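Long-range contacts in response regulator protein (Burkholderia pseudomallei, PDB 3RQI), which probably regulates transcription in response to phosphorylation of its receiver domain, using a Fis-family helix-turn-helix domain to bind DNA: residues 79-84 with 119-124; 88-93 with 103-108. One frame throughout, in Å; residues are numbered along the deposited sequence.

How the interactions relate
Both contacts lie on the same edge of the parallel receiver-domain sheet, where strands 81-86 and 104-107 are neighbours, and interaction 2 is nested along the chain inside the loop closed by interaction 1. The strands also join the contacts directly: Val84 O lies 2.8 Å from Leu106 N, a probable hydrogen bond. Interaction 1, at the start of strand 81-86, is partly buried; bonds from Arg81 to a carbonyl, water and sulfate lie beside the apolar packing of Leu119 on Leu83 and the Arg81 chain. Interaction 2 is buried near the centre of the chain and relies on hydroxyl groups, a backbone N-H and alanine methyls, joining strand 104-107 to the start of helix 91-100.

Interaction 1: 79-84 with 119-124; sequences DARILV and LQTNAS. With SO4 (sulfate ion), chain D.
Arg81, at the start of strand 81-86, and Leu119, ahead of the turn that leads into helix 123-133, bring the two backbones nearest each other, their CA atoms 6.1 Å apart. From there the strand runs on extended, while the other segment folds into a type II turn from Gln120 to Ala123, closed by Ala123 N bonding to Gln120 O. Asn122 takes the third position of this turn with a positive phi of 71°, a conformation asparagine tolerates well.

Arg81 suits the junction because its chain bends at chi2 and chi3 and lays its methylenes by the carbonyl of Leu119. Arg81 NE donates to Leu119 O at 2.8 Å, the oxygen standing slightly out of the guanidinium plane. Thr121 CA sits over one face of that group, toward its rim. Arg81 NH2 reaches water 1 at 2.8 Å, and the water in turn donates to Gln120 O. Arg81 NH1 and NH2 also grip a sulfate, probably from the crystallisation liquor, whose O1 accepts from Asn122 N at 2.8 Å; in this crystal the anion joins the side chain to the turn and is held as well by Lys99 of the second subunit.

Beside this polar group the branched end of Leu119 closes the apolar side. Leu119 CD2 lies 3.6 Å from Leu83 CB and 3.8 Å from Arg81 CB, while Leu119 also packs on Phe54 of the neighbouring strand 54-56.

The contact ties the start of strand 81-86 to the turn leading from helix 112-118 into helix 123-133, within the alternating alpha/beta fold of CheY-like receiver domains.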
loop_
_atom_site.group_PDB
_atom_site.type_symbol
_atom_site.label_atom_id
_atom_site.label_comp_id
_atom_site.label_asym_id
_atom_site.label_seq_id
_atom_site.Cartn_x
_atom_site.Cartn_y
_atom_site.Cartn_z
ATOM N N ASP A 79 0.728 20.379 11.482
ATOM C CA ASP A 79 1.718 20.846 10.507
ATOM C C ASP A 79 2.791 19.783 10.117
ATOM O O ASP A 79 3.422 19.911 9.074
ATOM C CB ASP A 79 2.399 22.167 10.946
ATOM C CG ASP A 79 1.437 23.378 10.989
ATOM O OD1 ASP A 79 0.529 23.486 10.134
ATOM O OD2 ASP A 79 1.617 24.246 11.879
ATOM N N ALA A 80 2.962 18.744 10.923
ATOM C CA ALA A 80 4.032 17.733 10.699
ATOM C C ALA A 80 3.826 16.882 9.445
ATOM O O ALA A 80 2.685 16.568 9.088
ATOM C CB ALA A 80 4.115 16.805 11.918
ATOM N N ARG A 81 4.936 16.535 8.775
ATOM C CA ARG A 81 4.933 15.463 7.751
ATOM C C ARG A 81 5.146 14.155 8.488
ATOM O O ARG A 81 6.024 14.059 9.321
ATOM C CB ARG A 81 6.059 15.679 6.734
ATOM C CG ARG A 81 6.177 17.060 6.104
ATOM C CD ARG A 81 5.232 17.355 4.977
ATOM N NE ARG A 81 5.128 16.303 3.945
ATOM C CZ ARG A 81 4.114 16.229 3.090
ATOM N NH1 ARG A 81 3.128 17.131 3.129
ATOM N NH2 ARG A 81 4.056 15.248 2.201
ATOM N N ILE A 82 4.314 13.151 8.216
ATOM C CA ILE A 82 4.332 11.924 8.983
ATOM C C ILE A 82 4.556 10.751 8.031
ATOM O O ILE A 82 3.830 10.576 7.040
ATOM C CB ILE A 82 2.984 11.764 9.770
ATOM C CG1 ILE A 82 2.868 12.877 10.850
ATOM C CG2 ILE A 82 2.916 10.390 10.410
ATOM C CD1 ILE A 82 1.536 12.862 11.580
ATOM N N LEU A 83 5.573 9.931 8.320
ATOM C CA LEU A 83 5.954 8.821 7.435
ATOM C C LEU A 83 5.888 7.532 8.264
ATOM O O LEU A 83 6.502 7.438 9.344
ATOM C CB LEU A 83 7.411 9.034 6.961
ATOM C CG LEU A 83 8.102 7.838 6.298
ATOM C CD1 LEU A 83 7.498 7.551 4.868
ATOM C CD2 LEU A 83 9.637 8.082 6.221
ATOM N N VAL A 84 5.168 6.543 7.775
ATOM C CA VAL A 84 5.265 5.174 8.358
ATOM C C VAL A 84 6.533 4.544 7.835
ATOM O O VAL A 84 6.836 4.579 6.618
ATOM C CB VAL A 84 4.055 4.263 7.998
ATOM C CG1 VAL A 84 4.336 2.772 8.414
ATOM C CG2 VAL A 84 2.768 4.791 8.669
ATOM N N LEU A 119 9.506 12.091 2.937
ATOM C CA LEU A 119 8.786 13.110 3.711
ATOM C C LEU A 119 8.408 14.386 2.988
ATOM O O LEU A 119 7.692 15.225 3.548
ATOM C CB LEU A 119 9.605 13.469 4.954
ATOM C CG LEU A 119 9.513 12.422 6.049
ATOM C CD1 LEU A 119 10.746 12.500 6.993
ATOM C CD2 LEU A 119 8.193 12.568 6.865
ATOM N N GLN A 120 8.928 14.604 1.763
ATOM C CA GLN A 120 8.705 15.848 1.057
ATOM C C GLN A 120 7.342 15.895 0.393
ATOM O O GLN A 120 6.782 14.857 0.047
ATOM C CB GLN A 120 9.764 16.018 -0.048
ATOM C CG GLN A 120 11.180 15.904 0.497
ATOM C CD GLN A 120 11.464 16.969 1.528
ATOM O OE1 GLN A 120 11.342 18.158 1.229
ATOM N NE2 GLN A 120 11.846 16.559 2.743
ATOM N N THR A 121 6.850 17.118 0.178
ATOM C CA THR A 121 5.589 17.320 -0.552
ATOM C C THR A 121 5.639 16.601 -1.902
ATOM O O THR A 121 6.663 16.621 -2.584
ATOM C CB THR A 121 5.295 18.816 -0.794
ATOM O OG1 THR A 121 6.334 19.388 -1.595
ATOM C CG2 THR A 121 5.228 19.550 0.534
ATOM N N ASN A 122 4.531 15.971 -2.262
ATOM C CA ASN A 122 4.364 15.303 -3.566
ATOM C C ASN A 122 5.199 14.019 -3.727
ATOM O O ASN A 122 5.191 13.430 -4.812
ATOM C CB ASN A 122 4.650 16.241 -4.740
ATOM C CG ASN A 122 3.711 17.458 -4.785
ATOM O OD1 ASN A 122 2.472 17.311 -4.783
ATOM N ND2 ASN A 122 4.299 18.667 -4.868
ATOM N N ALA A 123 5.886 13.588 -2.670
ATOM C CA ALA A 123 6.752 12.390 -2.815
ATOM C C ALA A 123 5.977 11.162 -3.235
ATOM O O ALA A 123 6.403 10.425 -4.154
ATOM C CB ALA A 123 7.553 12.126 -1.533
ATOM N N SER A 124 4.805 10.970 -2.621
ATOM C CA SER A 124 3.945 9.834 -2.970
ATOM C C SER A 124 3.535 9.818 -4.440
ATOM O O SER A 124 3.527 8.752 -5.062
ATOM C CB SER A 124 2.699 9.702 -2.033
ATOM O OG SER A 124 1.850 10.856 -2.127
HETATM S S SO4 D . 1.270 15.578 -0.315
HETATM O O1 SO4 D . 2.562 14.965 -0.497
HETATM O O2 SO4 D . 1.167 16.740 -1.208
HETATM O O3 SO4 D . 0.239 14.582 -0.632
HETATM O O4 SO4 D . 1.078 16.031 1.071
HETATM O O HOH W 1 5.687 13.061 1.640
#

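Interaction 2: 88-93 with 103-108; sequences YASIAT and DNYLAK. With SO4 (sulfate ion), chain E.
One buried phenol oxygen, Tyr105 OH, is gripped by two groups at the beginning of helix 91-100. Ser90 N donates to Tyr105 OH over 3.1 Å in a fairly straight bond (159°), and Thr93 OG1 lies only 2.7 Å from that oxygen in a hydrogen bond whose proton could come from either side. A tyrosine suits this place because its long flat ring spans from the strand to the helix start and ends in a group able both to accept and to donate. Its bond from CA to CB points toward the helix start, and CG stands anti to the backbone N (chi1 -179°).

The hydroxyls continue beyond the ring. Thr93 OG1 also bonds Ser90 OG at 2.7 Å, so Tyr105, Thr93 and Ser90 form a short hydroxyl chain. Ser90 occupies the N-cap position. Just after it, Ile91 N donates to a sulfate O2 at 2.9 Å, where the positive end of the helix dipole would be expected to favour an anion. This sulfate, probably from the crystallisation liquor, is also bound by His169 ND1 and the backbone N atoms of Arg170 and Arg171.

Two alanine methyls pack beside the ring edge and each other. Ala89 CB meets the ring in its plane, 3.9 Å from Tyr105 CE2, and comes equally close to Ala107 CB. Such small groups allow the loop and the strand to approach closely, with 5.6 Å between the CA atoms of Ala89 and Ala107.

Tyr105 also packs against Ile91 of the second subunit, while Lys108 bonds the phosphorylated residue at position 58. A buried, inward-turned tyrosine on strand 104-107, packed beside Thr86 at the end of strand 81-86, is consistent with the tyrosine-threonine switch of activated receiver domains, here set in a beta-alpha-beta unit.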
loop_
_atom_site.group_PDB
_atom_site.type_symbol
_atom_site.label_atom_id
_atom_site.label_comp_id
_atom_site.label_asym_id
_atom_site.label_seq_id
_atom_site.Cartn_x
_atom_site.Cartn_y
_atom_site.Cartn_z
ATOM N N TYR A 88 7.392 -4.418 8.574
ATOM C CA TYR A 88 6.238 -5.253 8.317
ATOM C C TYR A 88 5.338 -4.677 7.221
ATOM O O TYR A 88 4.149 -4.456 7.425
ATOM C CB TYR A 88 5.478 -5.485 9.606
ATOM C CG TYR A 88 6.326 -6.197 10.627
ATOM C CD1 TYR A 88 6.587 -7.570 10.533
ATOM C CD2 TYR A 88 6.919 -5.481 11.652
ATOM C CE1 TYR A 88 7.394 -8.207 11.483
ATOM C CE2 TYR A 88 7.711 -6.097 12.584
ATOM C CZ TYR A 88 7.953 -7.452 12.508
ATOM O OH TYR A 88 8.748 -8.034 13.481
ATOM N N ALA A 89 5.922 -4.396 6.061
ATOM C CA ALA A 89 5.176 -3.638 5.057
ATOM C C ALA A 89 4.072 -4.485 4.430
ATOM O O ALA A 89 4.252 -5.694 4.198
ATOM C CB ALA A 89 6.105 -3.070 3.994
ATOM N N SER A 90 2.932 -3.839 4.175
ATOM C CA SER A 90 1.827 -4.467 3.455
ATOM C C SER A 90 0.947 -3.418 2.814
ATOM O O SER A 90 0.825 -2.277 3.320
ATOM C CB SER A 90 0.987 -5.353 4.388
ATOM O OG SER A 90 0.414 -4.622 5.475
ATOM N N ILE A 91 0.325 -3.796 1.703
ATOM C CA ILE A 91 -0.676 -2.873 1.115
ATOM C C ILE A 91 -1.766 -2.533 2.106
ATOM O O ILE A 91 -2.166 -1.353 2.196
ATOM C CB ILE A 91 -1.230 -3.465 -0.187
ATOM C CG1 ILE A 91 -0.062 -3.497 -1.179
ATOM C CG2 ILE A 91 -2.422 -2.660 -0.682
ATOM C CD1 ILE A 91 -0.383 -4.133 -2.528
ATOM N N ALA A 92 -2.274 -3.518 2.851
ATOM C CA ALA A 92 -3.375 -3.217 3.738
ATOM C C ALA A 92 -3.027 -2.171 4.802
ATOM O O ALA A 92 -3.824 -1.252 5.054
ATOM C CB ALA A 92 -3.931 -4.511 4.396
ATOM N N THR A 93 -1.854 -2.290 5.410
ATOM C CA THR A 93 -1.496 -1.270 6.412
ATOM C C THR A 93 -1.189 0.088 5.796
ATOM O O THR A 93 -1.405 1.117 6.437
ATOM C CB THR A 93 -0.362 -1.740 7.302
ATOM O OG1 THR A 93 0.749 -2.125 6.490
ATOM C CG2 THR A 93 -0.812 -2.890 8.138
ATOM N N ASP A 103 1.326 10.860 5.693
ATOM C CA ASP A 103 1.679 11.426 4.403
ATOM C C ASP A 103 2.365 10.443 3.444
ATOM O O ASP A 103 2.296 10.624 2.232
ATOM C CB ASP A 103 2.550 12.694 4.572
ATOM C CG ASP A 103 1.850 13.761 5.354
ATOM O OD1 ASP A 103 0.885 14.354 4.807
ATOM O OD2 ASP A 103 2.221 13.986 6.515
ATOM N N ASN A 104 3.059 9.427 3.974
ATOM C CA ASN A 104 3.736 8.469 3.110
ATOM C C ASN A 104 4.083 7.221 3.896
ATOM O O ASN A 104 3.830 7.139 5.119
ATOM C CB ASN A 104 5.014 9.090 2.488
ATOM C CG ASN A 104 5.347 8.511 1.139
ATOM O OD1 ASN A 104 4.711 7.537 0.670
ATOM N ND2 ASN A 104 6.364 9.099 0.490
ATOM N N TYR A 105 4.665 6.239 3.209
ATOM C CA TYR A 105 4.873 4.937 3.847
ATOM C C TYR A 105 6.064 4.323 3.156
ATOM O O TYR A 105 6.138 4.324 1.927
ATOM C CB TYR A 105 3.597 4.107 3.640
ATOM C CG TYR A 105 3.515 2.684 4.217
ATOM C CD1 TYR A 105 2.574 2.391 5.211
ATOM C CD2 TYR A 105 4.351 1.646 3.728
ATOM C CE1 TYR A 105 2.420 1.093 5.709
ATOM C CE2 TYR A 105 4.224 0.351 4.220
ATOM C CZ TYR A 105 3.251 0.085 5.198
ATOM O OH TYR A 105 3.121 -1.183 5.673
ATOM N N LEU A 106 7.041 3.871 3.938
ATOM C CA LEU A 106 8.259 3.228 3.400
ATOM C C LEU A 106 8.592 1.939 4.127
ATOM O O LEU A 106 8.461 1.834 5.361
ATOM C CB LEU A 106 9.456 4.152 3.570
ATOM C CG LEU A 106 9.795 5.260 2.582
ATOM C CD1 LEU A 106 11.230 5.682 2.978
ATOM C CD2 LEU A 106 9.728 4.762 1.143
ATOM N N ALA A 107 8.979 0.931 3.339
ATOM C CA ALA A 107 9.539 -0.300 3.918
ATOM C C ALA A 107 10.970 -0.123 4.409
ATOM O O ALA A 107 11.811 0.498 3.718
ATOM C CB ALA A 107 9.482 -1.434 2.884
ATOM N N LYS A 108 11.249 -0.653 5.610
ATOM C CA LYS A 108 12.624 -0.897 6.033
ATOM C C LYS A 108 13.224 -2.048 5.174
ATOM O O LYS A 108 12.494 -2.964 4.746
ATOM C CB LYS A 108 12.727 -1.281 7.514
ATOM C CG LYS A 108 12.238 -0.249 8.520
ATOM C CD LYS A 108 12.339 -0.828 9.928
ATOM C CE LYS A 108 11.847 0.189 10.984
ATOM N NZ LYS A 108 11.618 -0.559 12.247
HETATM S S SO4 E . 1.095 -7.507 0.790
HETATM O O1 SO4 E . 2.269 -7.061 1.590
HETATM O O2 SO4 E . 0.015 -6.578 0.931
HETATM O O3 SO4 E . 0.570 -8.730 1.394
HETATM O O4 SO4 E . 1.595 -7.667 -0.583
#